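Local coordinates for PA14 domain-containing protein (Clostridium clariflavum, PDB 6QDI) that probably senses biomass polysaccharides outside the cell through tandem calcium-binding PA14 domains, as part of a membrane-bound anti-sigma factor, at residues N41-S46 with I192-K197; G186-S191 with Q196-R201. One frame throughout, in Å; residues are numbered along the deposited sequence.

Contact 1. Residues N41-S46 with I192-K197; sequences NDESYS and INQDQK. With CA (calcium ion), chain G; CA (calcium ion), chain F.
Glu43 and Gln194 face each other from two turns: Glu43 has a left-handed backbone (phi 76°), Gln194 is the centre of an inverse gamma turn, and their CA atoms stay 9.8 Å apart. Only side chains bridge this distance directly. Gln194 places CG anti to the backbone N (chi1 -161°) and runs extended beyond it, which carries its amide across to the carboxylate of Glu43. NE2 of Gln194 donates to OE1 of Glu43 at 2.9 Å, and the bond is nearly straight. The acceptor lies in the amide plane, but the donor comes from above the carboxylate plane. The two flat groups are therefore almost perpendicular, with planes 83° apart. OE1 of Glu43 also accepts from the backbone N of Gly115, and OE2 forms a salt bridge with Lys190. Three partners thus fix the carboxylate. A water adds a second link: it donates to O of Asp42 at 2.9 Å and accepts from NE2 of Gln194 at 2.9 Å.

Each turn holds a calcium ion. Asp42 grips one through OD1 and OD2, and Ser44 adds its OG. O of Ser44 binds this calcium ion at 2.3 Å. Asp195 chelates the other through both carboxylate oxygens, and O of Lys197 lies 2.3 Å from this second calcium ion. Asp10 and Asp163 contribute to the respective sites. OD1 of Asp42 also accepts from N of Ser44, and OD1 of Asp195 from N of Lys197, two matching Asx turns. The arrangement is a polar interface between the equivalent calcium-binding loops of two tandem PA14 domains.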
loop_
_atom_site.group_PDB
_atom_site.type_symbol
_atom_site.label_atom_id
_atom_site.label_comp_id
_atom_site.label_asym_id
_atom_site.label_seq_id
_atom_site.Cartn_x
_atom_site.Cartn_y
_atom_site.Cartn_z
ATOM N N ASN A 41 6.251 -3.207 9.900
ATOM C CA ASN A 41 7.705 -2.999 9.812
ATOM C C ASN A 41 8.337 -4.096 8.960
ATOM O O ASN A 41 9.128 -4.896 9.452
ATOM C CB ASN A 41 8.331 -2.961 11.214
ATOM C CG ASN A 41 9.745 -2.541 11.166
ATOM O OD1 ASN A 41 10.169 -1.879 10.199
ATOM N ND2 ASN A 41 10.489 -2.843 12.226
ATOM N N ASP A 42 7.982 -4.098 7.678
ATOM C CA ASP A 42 8.424 -5.124 6.757
ATOM C C ASP A 42 9.233 -4.588 5.578
ATOM O O ASP A 42 9.561 -5.352 4.671
ATOM C CB ASP A 42 7.259 -5.954 6.230
ATOM C CG ASP A 42 6.292 -5.149 5.367
ATOM O OD1 ASP A 42 6.496 -3.948 5.203
ATOM O OD2 ASP A 42 5.322 -5.727 4.834
ATOM N N GLU A 43 9.510 -3.282 5.558
ATOM C CA GLU A 43 10.325 -2.656 4.514
ATOM C C GLU A 43 9.619 -2.447 3.187
ATOM O O GLU A 43 10.266 -2.106 2.207
ATOM C CB GLU A 43 11.691 -3.326 4.320
ATOM C CG GLU A 43 12.428 -3.670 5.599
ATOM C CD GLU A 43 13.714 -4.397 5.385
ATOM O OE1 GLU A 43 14.246 -4.418 4.242
ATOM O OE2 GLU A 43 14.219 -4.986 6.384
ATOM N N SER A 44 8.282 -2.614 3.162
ATOM C CA SER A 44 7.496 -2.361 1.940
ATOM C C SER A 44 6.365 -1.395 2.251
ATOM O O SER A 44 5.392 -1.773 2.911
ATOM C CB SER A 44 6.972 -3.633 1.328
ATOM O OG SER A 44 6.207 -4.397 2.212
ATOM N N TYR A 45 6.470 -0.134 1.835
ATOM C CA TYR A 45 5.455 0.855 2.189
ATOM C C TYR A 45 5.524 1.994 1.207
ATOM O O TYR A 45 6.439 2.077 0.382
ATOM C CB TYR A 45 5.599 1.328 3.674
ATOM C CG TYR A 45 6.956 1.888 4.008
ATOM C CD1 TYR A 45 7.258 3.207 3.725
ATOM C CD2 TYR A 45 7.945 1.103 4.600
ATOM C CE1 TYR A 45 8.530 3.744 4.021
ATOM C CE2 TYR A 45 9.197 1.627 4.892
ATOM C CZ TYR A 45 9.476 2.936 4.587
ATOM O OH TYR A 45 10.717 3.487 4.839
ATOM N N SER A 46 4.525 2.865 1.265
ATOM C CA SER A 46 4.480 3.974 0.323
ATOM C C SER A 46 3.697 5.107 0.960
ATOM O O SER A 46 2.978 4.905 1.959
ATOM C CB SER A 46 3.903 3.521 -1.035
ATOM O OG SER A 46 2.598 2.944 -0.885
ATOM N N ILE A 192 10.687 -13.210 8.295
ATOM C CA ILE A 192 10.749 -13.997 7.057
ATOM C C ILE A 192 11.919 -13.495 6.236
ATOM O O ILE A 192 11.999 -12.317 5.886
ATOM C CB ILE A 192 9.418 -13.924 6.293
ATOM C CG1 ILE A 192 8.280 -14.478 7.159
ATOM C CG2 ILE A 192 9.488 -14.601 4.948
ATOM C CD1 ILE A 192 8.279 -15.999 7.330
ATOM N N ASN A 193 12.845 -14.387 5.921
ATOM C CA ASN A 193 14.020 -14.030 5.150
ATOM C C ASN A 193 13.628 -13.345 3.831
ATOM O O ASN A 193 12.672 -13.757 3.151
ATOM C CB ASN A 193 14.863 -15.254 4.865
ATOM C CG ASN A 193 16.232 -14.889 4.343
ATOM O OD1 ASN A 193 16.965 -14.129 4.945
ATOM N ND2 ASN A 193 16.536 -15.387 3.203
ATOM N N GLN A 194 14.377 -12.307 3.466
ATOM C CA GLN A 194 14.044 -11.460 2.305
ATOM C C GLN A 194 14.672 -12.037 1.026
ATOM O O GLN A 194 15.609 -11.479 0.432
ATOM C CB GLN A 194 14.465 -10.043 2.578
ATOM C CG GLN A 194 13.787 -9.039 1.696
ATOM C CD GLN A 194 14.276 -7.650 2.036
ATOM O OE1 GLN A 194 15.334 -7.239 1.548
ATOM N NE2 GLN A 194 13.573 -6.946 2.915
ATOM N N ASP A 195 14.172 -13.222 0.627
ATOM C CA ASP A 195 14.680 -13.989 -0.526
ATOM C C ASP A 195 13.636 -14.245 -1.606
ATOM O O ASP A 195 13.882 -15.033 -2.500
ATOM C CB ASP A 195 15.323 -15.332 -0.068
ATOM C CG ASP A 195 14.344 -16.276 0.593
ATOM O OD1 ASP A 195 13.150 -16.027 0.590
ATOM O OD2 ASP A 195 14.821 -17.281 1.196
ATOM N N GLN A 196 12.465 -13.597 -1.501
ATOM C CA GLN A 196 11.396 -13.716 -2.494
ATOM C C GLN A 196 10.858 -15.115 -2.663
ATOM O O GLN A 196 10.212 -15.402 -3.622
ATOM C CB GLN A 196 11.756 -13.097 -3.872
ATOM C CG GLN A 196 12.176 -11.625 -3.795
ATOM C CD GLN A 196 13.613 -11.459 -3.327
ATOM O OE1 GLN A 196 14.526 -12.094 -3.858
ATOM N NE2 GLN A 196 13.825 -10.566 -2.412
ATOM N N LYS A 197 11.083 -15.983 -1.677
ATOM C CA LYS A 197 10.632 -17.352 -1.723
ATOM C C LYS A 197 10.013 -17.635 -0.366
ATOM O O LYS A 197 10.724 -17.971 0.618
ATOM C CB LYS A 197 11.798 -18.287 -1.990
ATOM C CG LYS A 197 12.377 -18.122 -3.371
ATOM C CD LYS A 197 13.570 -19.040 -3.579
ATOM C CE LYS A 197 14.776 -18.530 -2.818
HETATM CA CA CA G . 4.391 -3.686 3.824
HETATM CA CA CA F . 12.648 -18.118 1.898
HETATM O O HOH W 1 11.016 -7.742 4.070
HETATM O O HOH W 2 11.901 -16.391 3.321
HETATM O O HOH W 3 14.117 -18.888 3.642
HETATM O O HOH W 4 13.181 -20.052 0.675
HETATM O O HOH W 5 2.488 -4.836 4.927
HETATM O O HOH W 6 3.299 -4.826 1.937
#

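Contact 2. Residues G186-S191 with Q196-R201; sequences GSPSKS and QKFSVR. With CA (calcium ion), chain F.
A buried apolar cluster of the second PA14 domain, next to a calcium site, is where Pro188 meets Phe198. Phe198 directly follows the calcium ligand Lys197. The side chain of Phe198 leaves the strand toward the loop 186-191, and CG lies between the backbone N and the carbonyl carbon (chi1 60°), which sets the ring against Pro188. Pro188 approaches from the opposite direction and covers one face of the ring. Its CD sits 3.7 Å from the centroid of the Phe198 ring and only 20° off the ring normal, a CH-pi contact. It is offset toward the rim, and the closest ring atom is CE1 of Phe198, 3.5 Å from CD of Pro188. CG of Pro188 extends the same patch to CG2 of Val200, at 4.2 Å.

Two polar atoms also touch the ring, both obliquely. O of Gly186 lies 3.4 Å from CE2 of Phe198, and OG of Ser187 lies 3.8 Å from CD2 of Phe198. That hydroxyl has its main partner elsewhere, in a probable hydrogen bond to O of Asn193. A water donates to OG of Ser187 at 2.8 Å and accepts from N of Gln196 at 2.9 Å. This water ties the loop to the residues just before the strand.

Strand 198-207 runs between strands 157-162 and 257-266. Tyr161 of the first strand packs on both Pro188 and Val200, while Tyr264 and Asn266 of the second touch Phe198. Ile192 of the intervening loop also lies against Phe198.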
loop_
_atom_site.group_PDB
_atom_site.type_symbol
_atom_site.label_atom_id
_atom_site.label_comp_id
_atom_site.label_asym_id
_atom_site.label_seq_id
_atom_site.Cartn_x
_atom_site.Cartn_y
_atom_site.Cartn_z
ATOM N N GLY A 186 9.945 -7.482 -0.928
ATOM C CA GLY A 186 9.996 -7.714 0.514
ATOM C C GLY A 186 9.220 -8.970 0.952
ATOM O O GLY A 186 8.530 -9.597 0.168
ATOM N N SER A 187 9.385 -9.268 2.230
ATOM C CA SER A 187 8.685 -10.380 2.851
ATOM C C SER A 187 7.576 -9.876 3.749
ATOM O O SER A 187 7.470 -8.681 4.028
ATOM C CB SER A 187 9.674 -11.235 3.637
ATOM O OG SER A 187 10.606 -11.773 2.734
ATOM N N PRO A 188 6.720 -10.785 4.277
ATOM C CA PRO A 188 5.574 -10.281 5.046
ATOM C C PRO A 188 5.908 -9.773 6.434
ATOM O O PRO A 188 5.066 -9.110 7.040
ATOM C CB PRO A 188 4.625 -11.519 5.086
ATOM C CG PRO A 188 4.988 -12.278 3.853
ATOM C CD PRO A 188 6.497 -12.173 3.829
ATOM N N SER A 189 7.103 -10.103 6.914
ATOM C CA SER A 189 7.584 -9.681 8.217
ATOM C C SER A 189 9.084 -9.771 8.150
ATOM O O SER A 189 9.624 -10.566 7.366
ATOM C CB SER A 189 7.066 -10.608 9.326
ATOM O OG SER A 189 7.662 -10.264 10.537
ATOM N N LYS A 190 9.777 -9.027 9.001
ATOM C CA LYS A 190 11.221 -9.223 9.149
ATOM C C LYS A 190 11.556 -10.593 9.697
ATOM O O LYS A 190 12.714 -10.986 9.611
ATOM C CB LYS A 190 11.871 -8.129 10.006
ATOM C CG LYS A 190 11.931 -6.784 9.309
ATOM C CD LYS A 190 12.430 -5.719 10.248
ATOM C CE LYS A 190 12.416 -4.341 9.623
ATOM N NZ LYS A 190 13.697 -3.997 9.013
ATOM N N SER A 191 10.591 -11.325 10.267
ATOM C CA SER A 191 10.845 -12.697 10.678
ATOM C C SER A 191 11.008 -13.663 9.514
ATOM O O SER A 191 11.423 -14.792 9.705
ATOM C CB SER A 191 9.716 -13.188 11.586
ATOM O OG SER A 191 8.499 -13.266 10.872
ATOM N N GLN A 196 12.465 -13.597 -1.501
ATOM C CA GLN A 196 11.396 -13.716 -2.494
ATOM C C GLN A 196 10.858 -15.115 -2.663
ATOM O O GLN A 196 10.212 -15.402 -3.622
ATOM C CB GLN A 196 11.756 -13.097 -3.872
ATOM C CG GLN A 196 12.176 -11.625 -3.795
ATOM C CD GLN A 196 13.613 -11.459 -3.327
ATOM O OE1 GLN A 196 14.526 -12.094 -3.858
ATOM N NE2 GLN A 196 13.825 -10.566 -2.412
ATOM N N LYS A 197 11.083 -15.983 -1.677
ATOM C CA LYS A 197 10.632 -17.352 -1.723
ATOM C C LYS A 197 10.013 -17.635 -0.366
ATOM O O LYS A 197 10.724 -17.971 0.618
ATOM C CB LYS A 197 11.798 -18.287 -1.990
ATOM C CG LYS A 197 12.377 -18.122 -3.371
ATOM C CD LYS A 197 13.570 -19.040 -3.579
ATOM C CE LYS A 197 14.776 -18.530 -2.818
ATOM N N PHE A 198 8.687 -17.475 -0.258
ATOM C CA PHE A 198 8.025 -17.564 1.037
ATOM C C PHE A 198 6.560 -17.854 0.756
ATOM O O PHE A 198 6.115 -17.791 -0.385
ATOM C CB PHE A 198 8.237 -16.294 1.868
ATOM C CG PHE A 198 7.714 -15.036 1.227
ATOM C CD1 PHE A 198 6.369 -14.699 1.279
ATOM C CD2 PHE A 198 8.573 -14.161 0.560
ATOM C CE1 PHE A 198 5.903 -13.536 0.641
ATOM C CE2 PHE A 198 8.086 -13.006 -0.031
ATOM C CZ PHE A 198 6.770 -12.683 0.011
ATOM N N SER A 199 5.813 -18.178 1.823
ATOM C CA SER A 199 4.409 -18.513 1.636
ATOM C C SER A 199 3.611 -18.169 2.874
ATOM O O SER A 199 4.174 -17.895 3.944
ATOM C CB SER A 199 4.253 -19.974 1.225
ATOM O OG SER A 199 4.852 -20.858 2.154
ATOM N N VAL A 200 2.293 -18.140 2.711
ATOM C CA VAL A 200 1.367 -17.714 3.741
ATOM C C VAL A 200 0.128 -18.593 3.678
ATOM O O VAL A 200 -0.358 -18.915 2.610
ATOM C CB VAL A 200 0.948 -16.253 3.553
ATOM C CG1 VAL A 200 0.017 -15.813 4.668
ATOM C CG2 VAL A 200 2.149 -15.316 3.493
ATOM N N ARG A 201 -0.384 -18.934 4.870
ATOM C CA ARG A 201 -1.723 -19.496 4.989
ATOM C C ARG A 201 -2.575 -18.562 5.818
ATOM O O ARG A 201 -2.252 -18.238 6.957
ATOM C CB ARG A 201 -1.685 -20.874 5.654
ATOM C CG ARG A 201 -3.055 -21.465 5.977
ATOM C CD ARG A 201 -2.989 -22.954 6.252
ATOM N NE ARG A 201 -2.105 -23.260 7.372
ATOM C CZ ARG A 201 -1.277 -24.287 7.420
ATOM N NH1 ARG A 201 -1.149 -25.135 6.412
ATOM N NH2 ARG A 201 -0.511 -24.444 8.491
HETATM CA CA CA F . 12.648 -18.118 1.898
HETATM O O HOH W 7 11.381 -11.477 0.075
HETATM O O HOH W 3 14.117 -18.888 3.642
HETATM O O HOH W 4 13.181 -20.052 0.675
HETATM O O HOH W 2 11.901 -16.391 3.321
#

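Overall arrangement
From the N terminus, the chain first forms the calcium-binding turn 41-46, which leads into strand 44-53 of the first PA14 domain. The rest of that domain and the start of the second follow before 192-197 returns to it, so contact 1 closes a span of 145 residues and joins the two domains. Contact 2 is local: it folds the connection between strands 180-184 and 198-207 back on itself within the second domain. The two overlap rather than nest, because 192-197 starts inside the short loop of contact 2 and shares Gln196 and Lys197 with it. Lys190 reaches Glu43 and Ser187 reaches Asn193, so the connection 185-197 joins the first domain and packs on strand 198-207 of its own.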